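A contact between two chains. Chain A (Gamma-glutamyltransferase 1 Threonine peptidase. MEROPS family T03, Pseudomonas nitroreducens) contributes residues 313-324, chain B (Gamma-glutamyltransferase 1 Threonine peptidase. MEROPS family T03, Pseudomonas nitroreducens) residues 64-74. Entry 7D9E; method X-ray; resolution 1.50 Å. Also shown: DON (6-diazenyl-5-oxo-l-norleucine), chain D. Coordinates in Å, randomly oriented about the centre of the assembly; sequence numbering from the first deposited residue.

Chain A 313-324: DRADYLGDPQFS
Chain B, residues 64-74: IEPGKRMLSSM

A single direct hydrogen bond with decided geometry joins these two stretches, and it runs from backbone to side chain: Arg B69 N donates to Asp A320 OD2 at 2.8 Å with an N-H...acceptor angle of 171°. The contact illustrates a general principle, that a segment leaving a helix and an irregular segment can meet through one direct, well-aligned hydrogen bond, with apolar packing and water around it. Asp A320 (phi/psi -55/123) points its CA-to-CB bond toward chain B, with chi1 at t (-175°) and chi2 at -37°. The other carboxylate oxygen, Asp A320 OD1, accepts from Gln A322 N at 3.0 Å within its own chain, while Phe A323 N donates to Asp A320 O at 3.0 Å, so the same residue organises a local turn and reaches across the boundary.

The chain A segment enters as the end of a helix, residues 313-317. Leu A318 is the first residue to leave helical phi/psi (-100/140), and Gly A319 follows in a nearly fully extended form (-178/-174). Chain B has no regular helix or strand here; it makes a type II turn from Glu B65 to Lys B68, with Gly B67 at phi/psi 77/3, a positive phi that favours glycine, and then runs extended through Leu B71. The register pairs Gly A319 with Leu B71, CA to CA 5.2 Å, and Asp A320 with Arg B69, CA to CA 5.6 Å, so the chains run in opposite directions.

Phe A323 (chi1 m, -77°; chi2 74°) packs against the turn. Its CA-to-CB bond points toward chain B, and Lys B68 CG lies 3.8 Å from the centroid of the Phe A323 ring, 14° off the normal, a CH-pi contact over the face. Glu B65 OE1 approaches the edge, 3.6 Å from Phe A323 CD2. The lysine chain is extended, all four chi angles t, and Lys B68 NZ forms a 2.8 Å salt bridge with Glu B65 OE2; its aliphatic part covers the ring while Lys B68 NZ is paired with Glu B65 OE2 in the same chain.

At the other end, Leu B71 (chi1 t, chi2 p) points toward chain A and loses the largest area of any residue here. Leu B71 CD1 meets Leu A318 CB at 3.9 Å, and Leu B71 CD2 lies over one face of the Arg A314 guanidinium, 3.8 Å from Arg A314 CZ. The arginine, with chi1 to chi3 all t and chi4 at -77°, starts sideways, but its end comes nearer, bringing Arg A314 NH2 to 3.0 Å from Ser B73 OG.

Water supplements the sparse direct bonding. One water accepts from Arg A314 NH2 and donates to Leu B71 O, both at 2.9 Å; another accepts from Asp A320 N at 2.9 Å and donates to Arg B69 O at 2.7 Å. Beyond the arginine, Ser B72 OG donates to DON O and Ser B73 N to DON OXT, each at 2.7 Å.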

# COMPACT_ATOMS: atom_id res chain seq x y z
N ASP A 313 6.50 -13.55 13.02
CA ASP A 313 7.02 -12.38 13.72
C ASP A 313 6.09 -11.19 13.58
O ASP A 313 5.89 -10.42 14.54
CB ASP A 313 8.39 -12.00 13.15
CG ASP A 313 9.50 -12.94 13.57
OD1 ASP A 313 9.24 -13.90 14.31
OD2 ASP A 313 10.66 -12.69 13.16
N ARG A 314 5.54 -10.99 12.38
CA ARG A 314 4.64 -9.87 12.12
C ARG A 314 3.46 -9.86 13.08
O ARG A 314 3.12 -8.82 13.65
CB ARG A 314 4.16 -9.96 10.66
CG ARG A 314 3.21 -8.84 10.23
CD ARG A 314 2.68 -9.08 8.80
NE ARG A 314 2.02 -7.89 8.28
CZ ARG A 314 0.79 -7.49 8.63
NH1 ARG A 314 0.04 -8.18 9.49
NH2 ARG A 314 0.29 -6.36 8.12
N ALA A 315 2.86 -11.04 13.31
CA ALA A 315 1.65 -11.10 14.12
C ALA A 315 1.93 -10.85 15.59
O ALA A 315 1.06 -10.37 16.33
CB ALA A 315 0.99 -12.47 13.97
N ASP A 316 3.14 -11.16 16.05
CA ASP A 316 3.41 -11.13 17.48
C ASP A 316 3.97 -9.80 17.94
O ASP A 316 3.65 -9.35 19.05
CB ASP A 316 4.40 -12.25 17.82
CG ASP A 316 4.32 -12.68 19.27
OD1 ASP A 316 3.24 -13.10 19.73
OD2 ASP A 316 5.36 -12.60 19.94
N TYR A 317 4.81 -9.16 17.12
CA TYR A 317 5.64 -8.07 17.60
C TYR A 317 5.28 -6.69 17.07
O TYR A 317 5.65 -5.70 17.71
CB TYR A 317 7.12 -8.32 17.25
CG TYR A 317 7.65 -9.61 17.79
CD1 TYR A 317 7.70 -9.85 19.16
CD2 TYR A 317 8.11 -10.59 16.93
CE1 TYR A 317 8.20 -11.04 19.66
CE2 TYR A 317 8.61 -11.78 17.42
CZ TYR A 317 8.64 -12.01 18.78
OH TYR A 317 9.13 -13.19 19.27
N LEU A 318 4.62 -6.59 15.93
CA LEU A 318 4.63 -5.34 15.17
C LEU A 318 3.38 -4.50 15.36
O LEU A 318 2.25 -5.00 15.42
CB LEU A 318 4.89 -5.60 13.69
CG LEU A 318 6.14 -6.43 13.40
CD1 LEU A 318 6.37 -6.47 11.90
CD2 LEU A 318 7.37 -5.87 14.06
N GLY A 319 3.60 -3.19 15.46
CA GLY A 319 2.54 -2.23 15.64
C GLY A 319 3.15 -0.84 15.66
O GLY A 319 4.34 -0.68 15.45
N ASP A 320 2.31 0.17 15.94
CA ASP A 320 2.79 1.54 15.98
C ASP A 320 3.96 1.65 16.95
O ASP A 320 3.80 1.34 18.14
CB ASP A 320 1.63 2.43 16.42
CG ASP A 320 1.96 3.92 16.39
OD1 ASP A 320 3.10 4.33 16.71
OD2 ASP A 320 1.04 4.72 16.10
N PRO A 321 5.13 2.12 16.50
CA PRO A 321 6.32 2.02 17.35
C PRO A 321 6.37 3.01 18.49
O PRO A 321 7.28 2.93 19.32
CB PRO A 321 7.48 2.28 16.37
CG PRO A 321 6.89 3.13 15.31
CD PRO A 321 5.43 2.68 15.17
N GLN A 322 5.44 3.96 18.53
CA GLN A 322 5.35 4.87 19.66
C GLN A 322 4.40 4.37 20.74
O GLN A 322 4.31 4.99 21.80
CB GLN A 322 4.93 6.27 19.19
CG GLN A 322 6.10 7.15 18.75
CD GLN A 322 6.85 6.59 17.56
OE1 GLN A 322 6.36 6.62 16.44
NE2 GLN A 322 8.05 6.08 17.80
N PHE A 323 3.70 3.26 20.50
CA PHE A 323 2.74 2.73 21.46
C PHE A 323 3.23 1.46 22.15
O PHE A 323 2.61 1.03 23.13
CB PHE A 323 1.38 2.48 20.79
CG PHE A 323 0.60 3.75 20.58
CD1 PHE A 323 0.97 4.64 19.58
CD2 PHE A 323 -0.50 4.03 21.37
CE1 PHE A 323 0.25 5.82 19.39
CE2 PHE A 323 -1.21 5.22 21.20
CZ PHE A 323 -0.83 6.10 20.20
N SER A 324 4.32 0.87 21.68
CA SER A 324 4.97 -0.23 22.38
C SER A 324 6.43 -0.19 21.97
O SER A 324 6.80 0.47 20.99
CB SER A 324 4.32 -1.56 22.03
OG SER A 324 4.78 -2.05 20.79
N ILE B 64 -6.25 -1.86 19.11
CA ILE B 64 -6.79 -0.51 18.95
C ILE B 64 -6.43 0.33 20.17
O ILE B 64 -6.65 -0.07 21.32
CB ILE B 64 -8.32 -0.57 18.76
CG1 ILE B 64 -8.67 -1.43 17.55
CG2 ILE B 64 -8.90 0.84 18.63
CD1 ILE B 64 -10.16 -1.79 17.46
N GLU B 65 -5.92 1.54 19.91
CA GLU B 65 -5.71 2.54 20.97
C GLU B 65 -5.97 3.89 20.33
O GLU B 65 -5.62 4.09 19.15
CB GLU B 65 -4.27 2.50 21.51
CG GLU B 65 -3.85 1.17 22.16
CD GLU B 65 -2.41 1.20 22.70
OE1 GLU B 65 -2.20 1.88 23.73
OE2 GLU B 65 -1.52 0.51 22.14
N PRO B 66 -6.55 4.85 21.05
CA PRO B 66 -6.75 6.18 20.46
C PRO B 66 -5.43 6.81 20.05
O PRO B 66 -4.41 6.69 20.75
CB PRO B 66 -7.46 6.96 21.57
CG PRO B 66 -7.24 6.17 22.80
CD PRO B 66 -7.07 4.75 22.42
N GLY B 67 -5.44 7.46 18.88
CA GLY B 67 -4.27 8.14 18.33
C GLY B 67 -3.22 7.24 17.71
O GLY B 67 -2.18 7.74 17.26
N LYS B 68 -3.47 5.94 17.65
CA LYS B 68 -2.52 4.95 17.16
C LYS B 68 -2.69 4.70 15.67
O LYS B 68 -3.81 4.70 15.14
CB LYS B 68 -2.77 3.65 17.93
CG LYS B 68 -1.68 2.58 17.82
CD LYS B 68 -2.03 1.43 18.77
CE LYS B 68 -1.08 0.25 18.70
NZ LYS B 68 -1.48 -0.83 19.66
N ARG B 69 -1.57 4.46 15.00
CA ARG B 69 -1.57 4.04 13.62
C ARG B 69 -1.68 2.52 13.57
O ARG B 69 -1.00 1.81 14.30
CB ARG B 69 -0.29 4.50 12.91
CG ARG B 69 -0.26 5.99 12.74
CD ARG B 69 1.15 6.50 12.53
NE ARG B 69 1.19 7.66 11.63
CZ ARG B 69 0.98 8.91 12.02
NH1 ARG B 69 0.69 9.20 13.27
NH2 ARG B 69 1.07 9.88 11.12
N MET B 70 -2.58 2.05 12.73
CA MET B 70 -2.77 0.63 12.51
C MET B 70 -1.70 0.05 11.61
O MET B 70 -1.25 0.68 10.65
CB MET B 70 -4.23 0.42 12.09
CG MET B 70 -4.72 0.97 10.76
SD MET B 70 -4.80 2.80 10.69
CE MET B 70 -6.10 3.24 11.83
N LEU B 71 -1.22 -1.14 11.98
CA LEU B 71 -0.17 -1.81 11.22
C LEU B 71 -0.57 -1.95 9.75
O LEU B 71 -1.71 -2.28 9.44
CB LEU B 71 0.10 -3.19 11.80
CG LEU B 71 1.32 -3.94 11.24
CD1 LEU B 71 2.60 -3.26 11.65
CD2 LEU B 71 1.32 -5.38 11.71
N SER B 72 0.38 -1.71 8.86
CA SER B 72 0.15 -1.78 7.43
C SER B 72 1.09 -2.80 6.81
O SER B 72 2.08 -3.23 7.43
CB SER B 72 0.41 -0.41 6.83
OG SER B 72 0.15 -0.39 5.44
N SER B 73 0.76 -3.19 5.58
CA SER B 73 1.68 -3.93 4.74
C SER B 73 2.22 -3.08 3.60
O SER B 73 3.02 -3.58 2.81
CB SER B 73 0.99 -5.16 4.16
OG SER B 73 0.52 -6.04 5.19
N MET B 74 1.80 -1.83 3.48
CA MET B 74 2.17 -1.01 2.33
C MET B 74 3.67 -0.73 2.40
O MET B 74 4.22 -0.42 3.46
CB MET B 74 1.38 0.28 2.45
CG MET B 74 -0.06 0.15 1.96
SD MET B 74 -0.98 1.70 1.86
CE MET B 74 -0.84 2.38 3.47
O DON D . -2.42 -0.83 4.86
C DON D . -2.60 -2.10 4.45
OXT DON D . -1.68 -2.90 4.56
CA DON D . -3.95 -2.29 3.78
N DON D . -4.98 -1.50 4.43
CB DON D . -3.63 -2.01 2.30
C1E DON D . -4.86 -1.95 1.45
C1D DON D . -4.43 -1.95 0.01
O1J DON D . -3.24 -1.94 -0.32
O HOH W 1 -2.19 -5.10 9.08
O HOH W 2 -0.45 -0.57 15.42
O HOH W 3 0.41 7.45 15.81